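Local coordinates for protein DMATS type aromatic prenyltransferase (PDB 6ZS0) that probably catalyses transfer of a dimethylallyl group to carbon 5 of the indole ring of tryptophan, as a bacterial ABBA-barrel aromatic prenyltransferase, at residues A[232-243]-A[271-280]. Residues are numbered along the deposited sequence; the frame is centred on the assembly and turned at random.
Sequences VEGFFRTAAGPG and FTLYIPVRDY
Ala240 O, near the end of helix 232-240, accepts a hydrogen bond from Gly243 N at 3.1 Å and also meets Tyr280 CB at 3.3 Å. The Tyr280 ring continues past it to Gly243, where CD1 comes within 3.9 Å of CA; a side chain on that glycine would collide with the ring. Beyond the ring, Tyr280 OH is hydrogen-bonded to Gly251 N. Pro242 CG lies 3.2 Å from Tyr280 O, and Arg290 donates to both that oxygen and Ala239 O, tying the two segments together where no direct hydrogen bond links them.

The rest is mostly apolar. A chi1 of 162° turns the Phe235 ring away from its own backbone nitrogen and down onto the strand, where CE2 lies 3.8 Å from Ile275 CG1 and also comes up to the backbone carbonyl Leu273 O, a contact and not a hydrogen bond, while CD2 meets Leu273 CD2. Ala239 CB covers one face of this ring near its rim and also touches Ile275 CG2, at 4.0 Å. Ile275 thus sends its two branches different ways: CG1 runs past Phe235 in the opposite direction, while CG2 fits under the alanine. A serine in place of Phe235 would probably leave a gap between Leu273 and Ile275, with Ala239 CB deprived of the ring beneath it. At the start of the segment Val232 CG1 meets Leu273 CD2.

Helix 232-240 and strand 271-275 run nearly parallel, the axes of these segments 9.4 Å apart at closest approach and inclined by 16°. Phe271, Leu273 and Ile275 point toward the helix, whereas Tyr274 points away, as alternation along a strand requires. As in the ABBA fold, whose helices surround the barrel, helix 232-240 lies on the outside of the closed antiparallel barrel, with Phe235 reaching Val294 of helix 284-297 and Leu329 of strand 324-332, and Phe236 packing on helix 214-217.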
# COMPACT_ATOMS: atom_id res chain seq x y z
N VAL A 232 -8.75 -9.33 15.79
CA VAL A 232 -8.43 -9.74 14.40
C VAL A 232 -9.69 -10.39 13.81
O VAL A 232 -10.05 -10.07 12.67
CB VAL A 232 -7.19 -10.65 14.35
CG1 VAL A 232 -6.94 -11.17 12.94
CG2 VAL A 232 -5.96 -9.92 14.86
N GLU A 233 -10.39 -11.23 14.58
CA GLU A 233 -11.62 -11.92 14.09
C GLU A 233 -12.72 -10.89 13.87
O GLU A 233 -13.40 -10.99 12.85
CB GLU A 233 -12.10 -13.00 15.06
CG GLU A 233 -11.19 -14.20 15.10
CD GLU A 233 -11.85 -15.52 15.44
OE1 GLU A 233 -13.05 -15.70 15.08
OE2 GLU A 233 -11.17 -16.38 16.04
N GLY A 234 -12.88 -9.95 14.80
CA GLY A 234 -13.89 -8.89 14.69
C GLY A 234 -13.66 -8.07 13.43
O GLY A 234 -14.62 -7.80 12.69
N PHE A 235 -12.42 -7.72 13.17
CA PHE A 235 -12.06 -6.88 12.02
C PHE A 235 -12.34 -7.69 10.75
O PHE A 235 -12.96 -7.15 9.82
CB PHE A 235 -10.61 -6.43 12.10
CG PHE A 235 -10.07 -5.94 10.79
CD1 PHE A 235 -10.46 -4.71 10.29
CD2 PHE A 235 -9.19 -6.71 10.06
CE1 PHE A 235 -10.00 -4.27 9.07
CE2 PHE A 235 -8.69 -6.24 8.86
CZ PHE A 235 -9.09 -5.03 8.37
N PHE A 236 -11.87 -8.93 10.72
CA PHE A 236 -12.09 -9.84 9.57
C PHE A 236 -13.59 -9.84 9.23
O PHE A 236 -13.96 -9.68 8.07
CB PHE A 236 -11.57 -11.24 9.86
CG PHE A 236 -11.81 -12.25 8.76
CD1 PHE A 236 -10.79 -12.66 7.91
CD2 PHE A 236 -13.05 -12.85 8.62
CE1 PHE A 236 -11.04 -13.61 6.92
CE2 PHE A 236 -13.30 -13.77 7.62
CZ PHE A 236 -12.28 -14.16 6.77
N ARG A 237 -14.45 -10.04 10.22
CA ARG A 237 -15.90 -10.18 9.98
C ARG A 237 -16.52 -8.85 9.54
O ARG A 237 -17.38 -8.88 8.64
CB ARG A 237 -16.60 -10.73 11.23
CG ARG A 237 -16.21 -12.16 11.55
CD ARG A 237 -17.15 -12.80 12.55
NE ARG A 237 -17.04 -14.25 12.44
CZ ARG A 237 -16.22 -15.02 13.15
NH1 ARG A 237 -15.43 -14.50 14.08
NH2 ARG A 237 -16.19 -16.32 12.93
N THR A 238 -16.11 -7.74 10.14
CA THR A 238 -16.66 -6.40 9.79
C THR A 238 -16.28 -6.09 8.34
O THR A 238 -17.14 -5.63 7.59
CB THR A 238 -16.19 -5.31 10.74
OG1 THR A 238 -16.64 -5.66 12.06
CG2 THR A 238 -16.71 -3.94 10.36
N ALA A 239 -15.03 -6.31 7.97
CA ALA A 239 -14.48 -5.88 6.67
C ALA A 239 -15.08 -6.75 5.56
O ALA A 239 -15.45 -6.23 4.52
CB ALA A 239 -12.97 -5.98 6.69
N ALA A 240 -15.15 -8.05 5.80
CA ALA A 240 -15.46 -9.03 4.74
C ALA A 240 -16.97 -9.11 4.47
O ALA A 240 -17.31 -9.51 3.37
CB ALA A 240 -14.88 -10.35 5.12
N GLY A 241 -17.83 -8.74 5.42
CA GLY A 241 -19.29 -8.87 5.22
C GLY A 241 -19.61 -10.26 4.64
O GLY A 241 -19.39 -11.26 5.34
N PRO A 242 -20.08 -10.38 3.36
CA PRO A 242 -20.47 -11.67 2.76
C PRO A 242 -19.36 -12.70 2.48
O PRO A 242 -19.65 -13.88 2.37
CB PRO A 242 -21.08 -11.26 1.39
CG PRO A 242 -20.41 -9.95 1.07
CD PRO A 242 -20.29 -9.27 2.42
N GLY A 243 -18.11 -12.26 2.31
CA GLY A 243 -16.96 -13.18 2.20
C GLY A 243 -16.74 -13.98 3.49
O GLY A 243 -16.00 -14.99 3.42
N PHE A 271 2.39 -6.62 13.13
CA PHE A 271 1.53 -7.46 12.28
C PHE A 271 0.39 -6.63 11.70
O PHE A 271 -0.28 -5.90 12.45
CB PHE A 271 0.99 -8.64 13.08
CG PHE A 271 -0.13 -9.37 12.39
CD1 PHE A 271 -1.45 -9.10 12.70
CD2 PHE A 271 0.15 -10.30 11.40
CE1 PHE A 271 -2.48 -9.79 12.07
CE2 PHE A 271 -0.89 -10.97 10.77
CZ PHE A 271 -2.20 -10.73 11.11
N THR A 272 0.14 -6.76 10.39
CA THR A 272 -1.02 -6.10 9.76
C THR A 272 -1.80 -7.13 8.95
O THR A 272 -1.14 -7.97 8.25
CB THR A 272 -0.60 -4.92 8.87
OG1 THR A 272 0.13 -3.99 9.68
CG2 THR A 272 -1.80 -4.24 8.24
N LEU A 273 -3.12 -7.10 9.06
CA LEU A 273 -4.03 -7.87 8.17
C LEU A 273 -4.74 -6.95 7.19
O LEU A 273 -5.32 -5.96 7.64
CB LEU A 273 -5.05 -8.64 9.01
CG LEU A 273 -6.00 -9.52 8.21
CD1 LEU A 273 -5.27 -10.68 7.58
CD2 LEU A 273 -7.12 -10.06 9.09
N TYR A 274 -4.64 -7.27 5.90
CA TYR A 274 -5.22 -6.50 4.77
C TYR A 274 -6.38 -7.31 4.17
O TYR A 274 -6.18 -8.49 3.77
CB TYR A 274 -4.18 -6.25 3.68
CG TYR A 274 -2.93 -5.52 4.12
CD1 TYR A 274 -2.78 -4.15 3.94
CD2 TYR A 274 -1.89 -6.21 4.71
CE1 TYR A 274 -1.63 -3.49 4.36
CE2 TYR A 274 -0.72 -5.57 5.11
CZ TYR A 274 -0.60 -4.21 4.96
OH TYR A 274 0.54 -3.57 5.40
N ILE A 275 -7.56 -6.72 4.13
CA ILE A 275 -8.74 -7.32 3.48
C ILE A 275 -9.10 -6.49 2.24
O ILE A 275 -9.37 -5.30 2.35
CB ILE A 275 -9.92 -7.40 4.48
CG1 ILE A 275 -9.57 -8.16 5.76
CG2 ILE A 275 -11.14 -7.97 3.80
CD1 ILE A 275 -9.14 -9.55 5.57
N PRO A 276 -9.18 -7.13 1.05
CA PRO A 276 -9.58 -6.44 -0.19
C PRO A 276 -11.10 -6.20 -0.22
O PRO A 276 -11.83 -6.83 -0.98
CB PRO A 276 -9.09 -7.40 -1.27
CG PRO A 276 -9.18 -8.75 -0.63
CD PRO A 276 -8.82 -8.53 0.82
N VAL A 277 -11.52 -5.21 0.57
CA VAL A 277 -12.96 -4.94 0.83
C VAL A 277 -13.70 -4.68 -0.49
O VAL A 277 -14.88 -5.00 -0.57
CB VAL A 277 -13.14 -3.79 1.83
CG1 VAL A 277 -12.58 -2.50 1.32
CG2 VAL A 277 -14.60 -3.59 2.22
N ARG A 278 -13.02 -4.16 -1.52
CA ARG A 278 -13.69 -3.82 -2.80
C ARG A 278 -14.31 -5.06 -3.42
O ARG A 278 -15.20 -4.91 -4.27
CB ARG A 278 -12.77 -3.12 -3.81
CG ARG A 278 -11.57 -3.92 -4.29
CD ARG A 278 -10.90 -3.17 -5.44
NE ARG A 278 -11.82 -3.20 -6.57
CZ ARG A 278 -11.81 -2.36 -7.63
NH1 ARG A 278 -12.72 -2.50 -8.56
NH2 ARG A 278 -10.92 -1.41 -7.73
N ASP A 279 -13.81 -6.27 -3.11
CA ASP A 279 -14.33 -7.53 -3.69
C ASP A 279 -15.55 -8.03 -2.91
O ASP A 279 -16.14 -8.97 -3.36
CB ASP A 279 -13.26 -8.62 -3.70
CG ASP A 279 -12.16 -8.39 -4.70
OD1 ASP A 279 -12.25 -7.42 -5.48
OD2 ASP A 279 -11.27 -9.27 -4.76
N TYR A 280 -15.94 -7.37 -1.82
CA TYR A 280 -16.91 -7.95 -0.84
C TYR A 280 -18.07 -6.99 -0.58
O TYR A 280 -18.81 -7.22 0.39
CB TYR A 280 -16.20 -8.33 0.48
CG TYR A 280 -15.12 -9.36 0.25
CD1 TYR A 280 -15.41 -10.59 -0.27
CD2 TYR A 280 -13.79 -9.07 0.53
CE1 TYR A 280 -14.42 -11.52 -0.55
CE2 TYR A 280 -12.79 -10.00 0.30
CZ TYR A 280 -13.10 -11.23 -0.24
OH TYR A 280 -12.14 -12.15 -0.54